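Local coordinates for protein rhamnogalacturonan endolyase YesW (Bacillus subtilis, PDB 2ZUX) that cleaves the rhamnogalacturonan backbone of plant cell-wall pectin by endo-type elimination, working as a secreted, calcium-binding beta-propeller lyase, at residues Asp364-Pro373 / Tyr558-Phe567; Leu503-Glu513 / Thr540-Ile551. All coordinates share one frame; numbering follows the deposited sequence.

Contact 1 (Asp364-Pro373 / Tyr558-Phe567); sequences DALHTGDLDP and YNQPPHTSFF. With CA (calcium ion), chain J; CA (calcium ion), chain C; CA (calcium ion), chain D; RAM (alpha-L-rhamnopyranose), chain M.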
loop_
_atom_site.group_PDB
_atom_site.type_symbol
_atom_site.label_atom_id
_atom_site.label_comp_id
_atom_site.label_asym_id
_atom_site.label_seq_id
_atom_site.Cartn_x
_atom_site.Cartn_y
_atom_site.Cartn_z
ATOM N N ASP A 364 -9.153 -9.802 9.609
ATOM C CA ASP A 364 -9.346 -9.178 8.302
ATOM C C ASP A 364 -8.786 -7.773 8.166
ATOM O O ASP A 364 -8.719 -7.252 7.055
ATOM C CB ASP A 364 -10.828 -9.152 7.923
ATOM C CG ASP A 364 -11.303 -10.452 7.331
ATOM O OD1 ASP A 364 -10.803 -11.512 7.754
ATOM O OD2 ASP A 364 -12.210 -10.411 6.458
ATOM N N ALA A 365 -8.404 -7.156 9.281
ATOM C CA ALA A 365 -7.836 -5.808 9.240
ATOM C C ALA A 365 -6.725 -5.706 10.270
ATOM O O ALA A 365 -6.736 -6.428 11.279
ATOM C CB ALA A 365 -8.918 -4.757 9.499
ATOM N N LEU A 366 -5.784 -4.790 10.028
ATOM C CA LEU A 366 -4.532 -4.738 10.774
ATOM C C LEU A 366 -3.927 -3.357 10.630
ATOM O O LEU A 366 -3.873 -2.818 9.520
ATOM C CB LEU A 366 -3.569 -5.756 10.174
ATOM C CG LEU A 366 -2.227 -6.024 10.852
ATOM C CD1 LEU A 366 -2.434 -6.648 12.229
ATOM C CD2 LEU A 366 -1.409 -6.941 9.980
ATOM N N HIS A 367 -3.463 -2.793 11.743
ATOM C CA HIS A 367 -2.849 -1.464 11.766
ATOM C C HIS A 367 -1.609 -1.462 12.645
ATOM O O HIS A 367 -1.707 -1.700 13.846
ATOM C CB HIS A 367 -3.868 -0.454 12.279
ATOM C CG HIS A 367 -5.008 -0.282 11.342
ATOM N ND1 HIS A 367 -6.163 -1.032 11.394
ATOM C CD2 HIS A 367 -5.111 0.501 10.247
ATOM C CE1 HIS A 367 -6.942 -0.688 10.383
ATOM N NE2 HIS A 367 -6.322 0.235 9.672
ATOM N N THR A 368 -0.455 -1.205 12.036
ATOM C CA THR A 368 0.820 -1.140 12.747
ATOM C C THR A 368 1.402 0.258 12.586
ATOM O O THR A 368 1.693 0.689 11.468
ATOM C CB THR A 368 1.817 -2.161 12.185
ATOM O OG1 THR A 368 1.276 -3.483 12.320
ATOM C CG2 THR A 368 3.140 -2.086 12.929
ATOM N N GLY A 369 1.559 0.968 13.696
ATOM C CA GLY A 369 2.121 2.314 13.659
ATOM C C GLY A 369 2.379 2.784 15.066
ATOM O O GLY A 369 2.364 1.985 16.004
ATOM N N ASP A 370 2.637 4.079 15.224
ATOM C CA ASP A 370 2.750 4.617 16.567
ATOM C C ASP A 370 1.367 5.076 16.967
ATOM O O ASP A 370 0.977 6.222 16.719
ATOM C CB ASP A 370 3.778 5.738 16.690
ATOM C CG ASP A 370 4.104 6.027 18.134
ATOM O OD1 ASP A 370 3.529 5.339 19.007
ATOM O OD2 ASP A 370 4.933 6.921 18.407
ATOM N N LEU A 371 0.613 4.140 17.536
ATOM C CA LEU A 371 -0.788 4.361 17.864
ATOM C C LEU A 371 -0.915 5.047 19.216
ATOM O O LEU A 371 -1.773 5.915 19.411
ATOM C CB LEU A 371 -1.554 3.030 17.849
ATOM C CG LEU A 371 -1.377 2.098 16.636
ATOM C CD1 LEU A 371 -2.284 0.864 16.733
ATOM C CD2 LEU A 371 -1.622 2.841 15.314
ATOM N N ASP A 372 -0.046 4.641 20.143
ATOM C CA ASP A 372 0.034 5.265 21.456
ATOM C C ASP A 372 1.395 5.945 21.587
ATOM O O ASP A 372 2.386 5.284 21.930
ATOM C CB ASP A 372 -0.160 4.227 22.569
ATOM C CG ASP A 372 -0.175 4.855 23.955
ATOM O OD1 ASP A 372 0.104 6.069 24.064
ATOM O OD2 ASP A 372 -0.473 4.131 24.929
ATOM N N PRO A 373 1.460 7.258 21.305
ATOM C CA PRO A 373 2.740 7.962 21.334
ATOM C C PRO A 373 3.300 8.152 22.757
ATOM O O PRO A 373 4.463 8.521 22.909
ATOM C CB PRO A 373 2.411 9.307 20.669
ATOM C CG PRO A 373 0.978 9.521 20.958
ATOM C CD PRO A 373 0.347 8.156 20.942
ATOM N N TYR A 558 -6.616 -8.261 1.179
ATOM C CA TYR A 558 -7.551 -7.216 1.583
ATOM C C TYR A 558 -6.826 -5.936 1.963
ATOM O O TYR A 558 -6.393 -5.749 3.104
ATOM C CB TYR A 558 -8.486 -7.697 2.694
ATOM C CG TYR A 558 -9.435 -8.815 2.277
ATOM C CD1 TYR A 558 -9.680 -9.111 0.931
ATOM C CD2 TYR A 558 -10.096 -9.575 3.240
ATOM C CE1 TYR A 558 -10.564 -10.138 0.570
ATOM C CE2 TYR A 558 -10.973 -10.600 2.880
ATOM C CZ TYR A 558 -11.185 -10.877 1.538
ATOM O OH TYR A 558 -12.038 -11.881 1.138
ATOM N N ASN A 559 -6.724 -5.055 0.966
ATOM C CA ASN A 559 -5.949 -3.813 1.043
ATOM C C ASN A 559 -6.200 -3.088 2.355
ATOM O O ASN A 559 -7.358 -2.849 2.709
ATOM C CB ASN A 559 -6.372 -2.829 -0.064
ATOM C CG ASN A 559 -6.371 -3.424 -1.469
ATOM O OD1 ASN A 559 -6.613 -4.617 -1.682
ATOM N ND2 ASN A 559 -6.180 -2.555 -2.452
ATOM N N GLN A 560 -5.114 -2.708 3.035
ATOM C CA GLN A 560 -5.169 -1.919 4.268
ATOM C C GLN A 560 -4.494 -0.574 4.049
ATOM O O GLN A 560 -3.602 -0.468 3.208
ATOM C CB GLN A 560 -4.457 -2.653 5.406
ATOM C CG GLN A 560 -5.107 -3.977 5.778
ATOM C CD GLN A 560 -6.511 -3.813 6.301
ATOM O OE1 GLN A 560 -6.732 -3.195 7.344
ATOM N NE2 GLN A 560 -7.478 -4.363 5.575
ATOM N N PRO A 561 -4.922 0.454 4.808
ATOM C CA PRO A 561 -4.331 1.778 4.665
ATOM C C PRO A 561 -2.919 1.860 5.236
ATOM O O PRO A 561 -2.558 1.073 6.116
ATOM C CB PRO A 561 -5.280 2.672 5.478
ATOM C CG PRO A 561 -5.848 1.760 6.529
ATOM C CD PRO A 561 -5.998 0.435 5.827
ATOM N N PRO A 562 -2.118 2.806 4.738
ATOM C CA PRO A 562 -0.745 2.942 5.211
ATOM C C PRO A 562 -0.628 3.761 6.489
ATOM O O PRO A 562 -1.502 4.579 6.806
ATOM C CB PRO A 562 -0.055 3.655 4.048
ATOM C CG PRO A 562 -1.146 4.521 3.460
ATOM C CD PRO A 562 -2.437 3.756 3.653
ATOM N N HIS A 563 0.467 3.528 7.210
ATOM C CA HIS A 563 0.790 4.238 8.441
ATOM C C HIS A 563 2.220 4.746 8.420
ATOM O O HIS A 563 3.064 4.221 7.700
ATOM C CB HIS A 563 0.593 3.303 9.633
ATOM C CG HIS A 563 -0.838 3.135 10.010
ATOM N ND1 HIS A 563 -1.611 2.066 9.609
ATOM C CD2 HIS A 563 -1.650 3.941 10.729
ATOM C CE1 HIS A 563 -2.840 2.223 10.075
ATOM N NE2 HIS A 563 -2.887 3.352 10.756
ATOM N N THR A 564 2.486 5.770 9.220
ATOM C CA THR A 564 3.842 6.294 9.372
ATOM C C THR A 564 4.564 5.611 10.544
ATOM O O THR A 564 3.933 5.067 11.462
ATOM C CB THR A 564 3.815 7.822 9.576
ATOM O OG1 THR A 564 2.862 8.143 10.590
ATOM C CG2 THR A 564 3.421 8.526 8.292
ATOM N N SER A 565 5.894 5.652 10.509
ATOM C CA SER A 565 6.709 5.072 11.578
ATOM C C SER A 565 6.660 5.889 12.864
ATOM O O SER A 565 7.016 5.374 13.937
ATOM C CB SER A 565 8.164 4.952 11.123
ATOM O OG SER A 565 8.767 6.223 10.977
ATOM N N PHE A 566 6.255 7.152 12.734
ATOM C CA PHE A 566 6.163 8.092 13.841
ATOM C C PHE A 566 4.695 8.467 14.031
ATOM O O PHE A 566 3.861 8.240 13.141
ATOM C CB PHE A 566 7.007 9.345 13.545
ATOM C CG PHE A 566 6.590 10.062 12.294
ATOM C CD1 PHE A 566 5.660 11.098 12.343
ATOM C CD2 PHE A 566 7.084 9.665 11.054
ATOM C CE1 PHE A 566 5.247 11.747 11.185
ATOM C CE2 PHE A 566 6.670 10.315 9.887
ATOM C CZ PHE A 566 5.746 11.348 9.957
ATOM N N PHE A 567 4.371 9.039 15.187
ATOM C CA PHE A 567 3.028 9.520 15.428
ATOM C C PHE A 567 2.817 10.828 14.676
ATOM O O PHE A 567 3.440 11.849 14.988
ATOM C CB PHE A 567 2.740 9.712 16.920
ATOM C CG PHE A 567 1.427 10.393 17.180
ATOM C CD1 PHE A 567 0.231 9.726 16.925
ATOM C CD2 PHE A 567 1.383 11.699 17.657
ATOM C CE1 PHE A 567 -0.990 10.353 17.127
ATOM C CE2 PHE A 567 0.163 12.329 17.875
ATOM C CZ PHE A 567 -1.027 11.649 17.612
HETATM CA CA CA J . 4.034 4.000 20.881
HETATM CA CA CA C . -11.019 -13.506 7.007
HETATM CA CA CA D . -6.071 -6.532 -3.026
HETATM C C1 RAM M . -13.310 -9.692 -2.707
HETATM C C2 RAM M . -13.812 -9.586 -1.269
HETATM C C3 RAM M . -15.055 -8.694 -1.180
HETATM C C4 RAM M . -16.132 -9.146 -2.170
HETATM C C5 RAM M . -15.536 -9.241 -3.576
HETATM C C6 RAM M . -16.558 -9.820 -4.547
HETATM O O1 RAM M . -12.713 -8.477 -3.103
HETATM O O2 RAM M . -14.104 -10.894 -0.819
HETATM O O3 RAM M . -15.578 -8.689 0.135
HETATM O O4 RAM M . -17.233 -8.256 -2.122
HETATM O O5 RAM M . -14.362 -10.052 -3.590
HETATM O O HOH W 1 -12.764 -12.889 5.965
HETATM O O HOH W 2 -2.624 -1.025 7.896
HETATM O O HOH W 3 1.872 5.832 13.024
HETATM O O HOH W 4 6.323 8.787 17.218
HETATM O O HOH W 5 5.688 5.783 20.808
HETATM O O HOH W 6 -11.548 -15.505 6.347
HETATM O O HOH W 7 -8.154 -7.294 -3.673
HETATM O O HOH W 8 -5.187 -8.480 -4.083
#
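Gln560 and Phe567 make two of the main contacts by which the 558-567 loop runs along strand 366-369, the first strand of a four-stranded antiparallel propeller sheet. The two segments run almost parallel, yet the one direct hydrogen bond between them uses a side chain: Leu366 N donates to Gln560 OE1 at 3.3 Å, from above the carbonyl plane. Gln560 is long enough to bridge, and its chain, bent about the CB-CG bond (chi2 -63°), lets NE2 fold back onto its own loop at Tyr558 O (3.0 Å). That second bond fixes which end of the amide faces the strand. Farther along, Pro373 CG lies 3.9 Å from the centroid of the Phe567 ring, a CH-pi contact over the face, while Asp370 O comes to the ring edge. Water joins the backbones too: one molecule accepts from Asp370 N and donates to Thr564 O and Phe566 O. Calcium holds the 364-373 segment toward both ends: Asp364 OD1 shares one ion with His326, His362 and Glu385, and Asp370 OD1 binds another, whose ligands include Asp372 O and Glu379. On the loop, Asn559 OD1 binds a third, and Tyr558, a substrate-binding residue, brings OH within 3.0 Å of rhamnose O2.

Contact 2 (Leu503-Glu513 / Thr540-Ile551); sequences LQADLLGDWRE and TLMHDPVYRLGI. With CA (calcium ion), chain E.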
loop_
_atom_site.group_PDB
_atom_site.type_symbol
_atom_site.label_atom_id
_atom_site.label_comp_id
_atom_site.label_asym_id
_atom_site.label_seq_id
_atom_site.Cartn_x
_atom_site.Cartn_y
_atom_site.Cartn_z
ATOM N N LEU A 503 -5.525 3.168 -5.466
ATOM C CA LEU A 503 -4.365 3.411 -4.609
ATOM C C LEU A 503 -4.591 4.659 -3.791
ATOM O O LEU A 503 -5.176 5.620 -4.289
ATOM C CB LEU A 503 -3.079 3.570 -5.434
ATOM C CG LEU A 503 -1.752 3.688 -4.664
ATOM C CD1 LEU A 503 -1.447 2.435 -3.848
ATOM C CD2 LEU A 503 -0.615 4.023 -5.615
ATOM N N GLN A 504 -4.149 4.637 -2.537
ATOM C CA GLN A 504 -4.025 5.851 -1.734
ATOM C C GLN A 504 -2.562 5.999 -1.346
ATOM O O GLN A 504 -1.981 5.078 -0.772
ATOM C CB GLN A 504 -4.878 5.770 -0.476
ATOM C CG GLN A 504 -4.725 6.966 0.455
ATOM C CD GLN A 504 -5.462 6.748 1.756
ATOM O OE1 GLN A 504 -6.695 6.594 1.768
ATOM N NE2 GLN A 504 -4.713 6.694 2.859
ATOM N N ALA A 505 -1.948 7.139 -1.670
ATOM C CA ALA A 505 -0.533 7.357 -1.361
ATOM C C ALA A 505 -0.198 8.816 -1.548
ATOM O O ALA A 505 -0.746 9.477 -2.440
ATOM C CB ALA A 505 0.355 6.522 -2.276
ATOM N N ASP A 506 0.733 9.312 -0.740
ATOM C CA ASP A 506 1.336 10.619 -1.026
ATOM C C ASP A 506 2.292 10.473 -2.204
ATOM O O ASP A 506 3.485 10.195 -2.023
ATOM C CB ASP A 506 2.079 11.168 0.187
ATOM C CG ASP A 506 2.813 12.456 -0.120
ATOM O OD1 ASP A 506 2.441 13.149 -1.099
ATOM O OD2 ASP A 506 3.756 12.773 0.620
ATOM N N LEU A 507 1.762 10.647 -3.411
ATOM C CA LEU A 507 2.569 10.420 -4.606
ATOM C C LEU A 507 2.994 11.690 -5.338
ATOM O O LEU A 507 3.833 11.623 -6.222
ATOM C CB LEU A 507 1.920 9.401 -5.554
ATOM C CG LEU A 507 0.437 9.440 -5.889
ATOM C CD1 LEU A 507 0.101 10.608 -6.791
ATOM C CD2 LEU A 507 0.017 8.132 -6.563
ATOM N N LEU A 508 2.410 12.828 -4.976
ATOM C CA LEU A 508 2.845 14.127 -5.506
ATOM C C LEU A 508 2.447 15.218 -4.524
ATOM O O LEU A 508 1.699 14.969 -3.585
ATOM C CB LEU A 508 2.276 14.406 -6.900
ATOM C CG LEU A 508 0.797 14.197 -7.171
ATOM C CD1 LEU A 508 -0.027 15.389 -6.721
ATOM C CD2 LEU A 508 0.574 13.929 -8.671
ATOM N N GLY A 509 2.970 16.422 -4.720
ATOM C CA GLY A 509 2.607 17.542 -3.866
ATOM C C GLY A 509 3.128 17.389 -2.451
ATOM O O GLY A 509 4.100 16.662 -2.213
ATOM N N ASP A 510 2.465 18.074 -1.521
ATOM C CA ASP A 510 2.867 18.045 -0.117
ATOM C C ASP A 510 2.396 16.780 0.591
ATOM O O ASP A 510 1.918 15.841 -0.047
ATOM C CB ASP A 510 2.442 19.333 0.620
ATOM C CG ASP A 510 0.933 19.438 0.857
ATOM O OD1 ASP A 510 0.190 18.433 0.740
ATOM O OD2 ASP A 510 0.494 20.552 1.224
ATOM N N TRP A 511 2.531 16.764 1.909
ATOM C CA TRP A 511 2.395 15.542 2.694
ATOM C C TRP A 511 1.019 14.884 2.679
ATOM O O TRP A 511 0.908 13.718 3.067
ATOM C CB TRP A 511 2.836 15.794 4.136
ATOM C CG TRP A 511 1.979 16.775 4.878
ATOM C CD1 TRP A 511 2.093 18.136 4.859
ATOM C CD2 TRP A 511 0.889 16.476 5.765
ATOM N NE1 TRP A 511 1.136 18.703 5.674
ATOM C CE2 TRP A 511 0.377 17.709 6.234
ATOM C CE3 TRP A 511 0.285 15.285 6.201
ATOM C CZ2 TRP A 511 -0.699 17.787 7.128
ATOM C CZ3 TRP A 511 -0.787 15.369 7.095
ATOM C CH2 TRP A 511 -1.266 16.611 7.541
ATOM N N ARG A 512 -0.024 15.590 2.247
ATOM C CA ARG A 512 -1.331 14.944 2.197
ATOM C C ARG A 512 -1.330 13.823 1.158
ATOM O O ARG A 512 -0.534 13.827 0.217
ATOM C CB ARG A 512 -2.455 15.946 1.946
ATOM C CG ARG A 512 -2.978 16.630 3.218
ATOM C CD ARG A 512 -2.044 17.723 3.748
ATOM N NE ARG A 512 -1.801 18.805 2.789
ATOM C CZ ARG A 512 -2.642 19.808 2.553
ATOM N NH1 ARG A 512 -2.317 20.738 1.669
ATOM N NH2 ARG A 512 -3.806 19.883 3.188
ATOM N N GLU A 513 -2.211 12.847 1.350
ATOM C CA GLU A 513 -2.253 11.687 0.482
ATOM C C GLU A 513 -3.161 11.908 -0.723
ATOM O O GLU A 513 -4.239 12.459 -0.595
ATOM C CB GLU A 513 -2.723 10.483 1.289
ATOM C CG GLU A 513 -1.838 10.186 2.482
ATOM C CD GLU A 513 -2.328 9.008 3.286
ATOM O OE1 GLU A 513 -3.124 9.237 4.218
ATOM O OE2 GLU A 513 -1.932 7.864 2.959
ATOM N N THR A 540 7.880 14.223 2.781
ATOM C CA THR A 540 7.048 13.384 1.932
ATOM C C THR A 540 6.923 11.997 2.564
ATOM O O THR A 540 7.899 11.423 3.058
ATOM C CB THR A 540 7.557 13.315 0.474
ATOM O OG1 THR A 540 6.672 12.472 -0.279
ATOM C CG2 THR A 540 8.973 12.750 0.378
ATOM N N LEU A 541 5.704 11.474 2.578
ATOM C CA LEU A 541 5.451 10.235 3.311
ATOM C C LEU A 541 6.168 9.039 2.693
ATOM O O LEU A 541 6.454 8.060 3.377
ATOM C CB LEU A 541 3.947 9.991 3.447
ATOM C CG LEU A 541 3.128 11.139 4.051
ATOM C CD1 LEU A 541 1.668 10.718 4.205
ATOM C CD2 LEU A 541 3.719 11.609 5.395
ATOM N N MET A 542 6.501 9.145 1.407
ATOM C CA MET A 542 7.233 8.095 0.716
ATOM C C MET A 542 8.689 8.010 1.171
ATOM O O MET A 542 9.403 7.081 0.786
ATOM C CB MET A 542 7.140 8.292 -0.798
ATOM C CG MET A 542 5.717 8.142 -1.321
ATOM S SD MET A 542 4.916 6.562 -0.975
ATOM C CE MET A 542 5.335 5.670 -2.481
ATOM N N HIS A 543 9.134 8.980 1.978
ATOM C CA HIS A 543 10.456 8.911 2.607
ATOM C C HIS A 543 10.393 8.443 4.066
ATOM O O HIS A 543 11.408 8.443 4.770
ATOM C CB HIS A 543 11.179 10.255 2.518
ATOM C CG HIS A 543 11.791 10.543 1.184
ATOM N ND1 HIS A 543 12.042 9.582 0.226
ATOM C CD2 HIS A 543 12.264 11.705 0.680
ATOM C CE1 HIS A 543 12.613 10.150 -0.824
ATOM N NE2 HIS A 543 12.772 11.435 -0.563
ATOM N N ASP A 544 9.205 8.053 4.525
ATOM C CA ASP A 544 9.088 7.408 5.824
ATOM C C ASP A 544 9.250 5.898 5.659
ATOM O O ASP A 544 8.619 5.316 4.788
ATOM C CB ASP A 544 7.741 7.696 6.472
ATOM C CG ASP A 544 7.608 7.014 7.814
ATOM O OD1 ASP A 544 8.244 7.494 8.777
ATOM O OD2 ASP A 544 6.909 5.980 7.904
ATOM N N PRO A 545 10.091 5.253 6.497
ATOM C CA PRO A 545 10.384 3.824 6.336
ATOM C C PRO A 545 9.233 2.838 6.525
ATOM O O PRO A 545 9.364 1.717 6.063
ATOM C CB PRO A 545 11.480 3.570 7.382
ATOM C CG PRO A 545 11.306 4.656 8.387
ATOM C CD PRO A 545 10.897 5.849 7.584
ATOM N N VAL A 546 8.155 3.214 7.217
ATOM C CA VAL A 546 6.987 2.332 7.378
ATOM C C VAL A 546 5.897 2.677 6.354
ATOM O O VAL A 546 5.255 1.775 5.783
ATOM C CB VAL A 546 6.433 2.382 8.834
ATOM C CG1 VAL A 546 5.097 1.666 8.953
ATOM C CG2 VAL A 546 7.437 1.762 9.783
ATOM N N TYR A 547 5.683 3.967 6.113
ATOM C CA TYR A 547 4.690 4.384 5.133
ATOM C C TYR A 547 5.043 3.861 3.743
ATOM O O TYR A 547 4.186 3.323 3.038
ATOM C CB TYR A 547 4.552 5.907 5.118
ATOM C CG TYR A 547 3.419 6.395 4.241
ATOM C CD1 TYR A 547 2.180 6.704 4.779
ATOM C CD2 TYR A 547 3.604 6.543 2.870
ATOM C CE1 TYR A 547 1.132 7.143 3.966
ATOM C CE2 TYR A 547 2.578 6.978 2.050
ATOM C CZ TYR A 547 1.358 7.284 2.602
ATOM O OH TYR A 547 0.365 7.720 1.759
ATOM N N ARG A 548 6.297 4.032 3.331
ATOM C CA ARG A 548 6.699 3.609 1.986
ATOM C C ARG A 548 6.452 2.121 1.793
ATOM O O ARG A 548 6.022 1.670 0.724
ATOM C CB ARG A 548 8.173 3.940 1.724
ATOM C CG ARG A 548 8.709 3.465 0.366
ATOM C CD ARG A 548 7.945 4.153 -0.741
ATOM N NE ARG A 548 8.244 3.691 -2.103
ATOM C CZ ARG A 548 7.580 2.728 -2.743
ATOM N NH1 ARG A 548 6.630 2.027 -2.125
ATOM N NH2 ARG A 548 7.903 2.434 -3.999
ATOM N N LEU A 549 6.751 1.348 2.829
ATOM C CA LEU A 549 6.526 -0.091 2.775
ATOM C C LEU A 549 5.038 -0.424 2.744
ATOM O O LEU A 549 4.645 -1.381 2.084
ATOM C CB LEU A 549 7.241 -0.814 3.924
ATOM C CG LEU A 549 8.761 -0.591 3.940
ATOM C CD1 LEU A 549 9.377 -1.341 5.111
ATOM C CD2 LEU A 549 9.412 -1.014 2.634
ATOM N N GLY A 550 4.226 0.368 3.443
ATOM C CA GLY A 550 2.766 0.236 3.375
ATOM C C GLY A 550 2.204 0.437 1.976
ATOM O O GLY A 550 1.275 -0.271 1.561
ATOM N N ILE A 551 2.786 1.367 1.227
ATOM C CA ILE A 551 2.338 1.572 -0.149
ATOM C C ILE A 551 2.681 0.334 -0.980
ATOM O O ILE A 551 1.864 -0.122 -1.782
ATOM C CB ILE A 551 2.913 2.866 -0.762
ATOM C CG1 ILE A 551 2.482 4.084 0.070
ATOM C CG2 ILE A 551 2.482 2.999 -2.221
ATOM C CD1 ILE A 551 0.989 4.161 0.400
HETATM CA CA CA E . 0.627 14.640 -1.594
HETATM O O HOH W 9 5.957 11.108 -2.808
HETATM O O HOH W 10 -0.458 16.811 -1.316
#
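Tyr547 reaches from the first turn of helix 547-553 to the end of strand 503-505, and its hydroxyl meets both the backbone and a buried acid there. Starting at CB, the side chain leaves with CG anti to the backbone N (chi1 -173°), which directs the ring at the 503-513 segment. Leu541 CB sits over the centre of one ring face, 3.4 Å above the plane. At the far edge CE1 passes 3.3 Å from Glu513 OE2, and the tip, OH, donates to that same oxygen at 2.6 Å while accepting from Asp506 N at 3.0 Å. Tyrosine suits the place because a rigid ring carries the hydroxyl across to the strand, where it can both donate and accept a hydrogen bond. Gln504 NE2, which also donates to Gly455 O, reaches Glu513 OE2 from the carboxylate face opposite the phenol, and OE1 of the same acid is paired with Arg464.

Asp506 divides its carboxylate. OD1 binds calcium at 2.4 Å, together with the carbonyls of Leu508, Asp510 and Arg512 and with Glu514; OD2 accepts from Leu541 N on its anti lone pair, with an N-H...O angle of 164°. The methyl of Ala505 is small enough to let Ile551 CD1 approach within 3.6 Å of CB, so that the two pack between helix and strand. Asp544 caps the helix by accepting from Val546 N and Tyr547 N, so the residue that carries the phenol is held at its backbone as well.

The calcium probably draws electron density from Asp506, while Arg464 and the two donors on OE2 would probably favour a charged Glu513; Asp506 thus links the ion, through its carboxylate, and the phenol, through its backbone N-H.

The two contacts lie with centres about 13 Å apart, near the middle of the chain, and contact 2 is nested within the long loop that contact 1 closes: 364-373 comes first, then 503-513, 540-551 and 558-567. Their strands belong to different antiparallel sheets of the propeller. What joins them is the C-terminal run, in which helix 547-553 packs on strand 503-505 and the chain then passes on to strand 366-369. They touch directly as well, through a probable hydrogen bond from Ser565 OG to Asp544 OD1 (2.6 Å) and through His563 O packed on Tyr547 CB. This one run therefore ties together two sheets, with calcium bound in the loop after strand 366-369 and after strand 503-505.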